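Local coordinates for protein 4-hydroxy-tetrahydrodipicolinate synthase (Methanocaldococcus jannaschii DSM 2661, PDB 2YXG) that probably catalyses the condensation of pyruvate with (S)-aspartate-beta-semialdehyde to 4-hydroxy-tetrahydrodipicolinate, a step of lysine biosynthesis, at residues S168-L173 with I179-G184. Numbering follows the deposited sequence.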
# COMPACT_ATOMS: atom_id res chain seq x y z
N SER A 168 1.86 -16.03 3.60
CA SER A 168 0.85 -17.01 3.17
C SER A 168 0.89 -17.25 1.68
O SER A 168 0.37 -18.27 1.24
CB SER A 168 -0.56 -16.71 3.65
OG SER A 168 -1.01 -15.63 2.98
N GLN A 169 1.52 -16.35 0.92
CA GLN A 169 1.84 -16.73 -0.45
C GLN A 169 2.81 -17.93 -0.46
O GLN A 169 2.68 -18.81 -1.32
CB GLN A 169 2.36 -15.58 -1.32
CG GLN A 169 2.72 -16.05 -2.73
CD GLN A 169 2.68 -14.95 -3.74
OE1 GLN A 169 3.69 -14.66 -4.41
NE2 GLN A 169 1.51 -14.34 -3.90
N VAL A 170 3.74 -17.97 0.48
CA VAL A 170 4.62 -19.10 0.62
C VAL A 170 3.84 -20.37 1.03
O VAL A 170 4.11 -21.47 0.50
CB VAL A 170 5.85 -18.80 1.58
CG1 VAL A 170 6.49 -20.11 2.10
CG2 VAL A 170 6.90 -17.86 0.88
N SER A 171 2.83 -20.27 1.90
CA SER A 171 2.18 -21.52 2.18
C SER A 171 1.24 -21.97 1.10
O SER A 171 1.03 -23.15 0.96
CB SER A 171 1.65 -21.71 3.62
OG SER A 171 1.17 -20.57 4.17
N GLU A 172 0.72 -21.04 0.32
CA GLU A 172 -0.05 -21.39 -0.88
C GLU A 172 0.80 -22.12 -1.89
O GLU A 172 0.32 -23.09 -2.48
CB GLU A 172 -0.74 -20.16 -1.49
CG GLU A 172 -1.62 -19.46 -0.39
CD GLU A 172 -2.00 -17.97 -0.62
OE1 GLU A 172 -1.72 -17.36 -1.71
OE2 GLU A 172 -2.58 -17.40 0.34
N LEU A 173 2.03 -21.67 -2.10
CA LEU A 173 2.98 -22.40 -2.94
C LEU A 173 3.32 -23.78 -2.38
O LEU A 173 3.35 -24.77 -3.14
CB LEU A 173 4.28 -21.62 -3.19
CG LEU A 173 4.17 -20.31 -4.02
CD1 LEU A 173 5.38 -19.44 -3.84
CD2 LEU A 173 3.94 -20.61 -5.51
N ILE A 179 6.41 -26.91 -6.41
CA ILE A 179 7.71 -26.41 -6.77
C ILE A 179 8.41 -26.28 -5.44
O ILE A 179 7.77 -26.16 -4.41
CB ILE A 179 7.67 -25.00 -7.46
CG1 ILE A 179 6.49 -24.18 -6.97
CG2 ILE A 179 7.55 -25.12 -8.96
CD1 ILE A 179 6.70 -23.51 -5.69
N THR A 180 9.74 -26.28 -5.48
CA THR A 180 10.55 -25.89 -4.34
C THR A 180 10.44 -24.39 -4.07
O THR A 180 10.53 -23.55 -5.01
CB THR A 180 11.97 -26.26 -4.61
OG1 THR A 180 12.00 -27.66 -4.91
CG2 THR A 180 12.86 -25.97 -3.43
N VAL A 181 10.20 -24.03 -2.82
CA VAL A 181 10.28 -22.62 -2.46
C VAL A 181 11.66 -22.27 -1.92
O VAL A 181 12.11 -22.92 -1.00
CB VAL A 181 9.16 -22.18 -1.45
CG1 VAL A 181 9.38 -20.72 -0.99
CG2 VAL A 181 7.74 -22.41 -2.05
N LEU A 182 12.33 -21.28 -2.52
CA LEU A 182 13.53 -20.64 -1.93
C LEU A 182 13.19 -19.24 -1.38
O LEU A 182 12.42 -18.47 -1.99
CB LEU A 182 14.70 -20.52 -2.93
CG LEU A 182 15.08 -21.87 -3.61
CD1 LEU A 182 15.97 -21.69 -4.85
CD2 LEU A 182 15.69 -22.87 -2.60
N SER A 183 13.74 -18.91 -0.23
CA SER A 183 13.58 -17.57 0.29
C SER A 183 14.27 -16.53 -0.56
O SER A 183 15.46 -16.66 -0.94
CB SER A 183 14.08 -17.48 1.73
OG SER A 183 13.95 -16.13 2.17
N GLY A 184 13.52 -15.48 -0.86
CA GLY A 184 14.10 -14.32 -1.53
C GLY A 184 14.46 -13.21 -0.59
O GLY A 184 14.92 -12.14 -1.07
O HOH W 1 5.38 -26.63 -3.27
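Leu173 of the helix meets two strand-side residues at once through its CB, which lies 3.7 Å from CG2 of Val181 and 4.0 Å from CD1 of Ile179. The branches then part company: Leu173 CD1 goes on to Val181 CG2, whereas Leu173 CD2 meets Ile179 CD1. The side chains of Leu173 and Val181 cross at about a right angle. Ile179 reaches over with the end of its longer branch; its CG1 sits between the backbone N and the carbonyl carbon (chi1 31°, well away from a staggered angle). About one turn earlier in the helix, Val170 makes a looser approach, its CG2 standing 4.2 Å from Val181 CG1. These contacts lay helix 168-177 against the outer face of strand 180-183, in the beta-alpha-beta unit that begins with strand 157-162 of the TIM barrel. A water lies between the two backbones, 2.8 Å from Leu173 O and 2.7 Å from Ile179 O, within hydrogen-bonding distance of both. Around this apolar seam, Pro144 packs on Leu173, Val147 on Ile179, and Ile192 on both valines. Beyond it, Glu172 OE2 forms a salt bridge with Lys239 NZ of a neighbouring subunit, while Tyr232 of that subunit packs on Ser171.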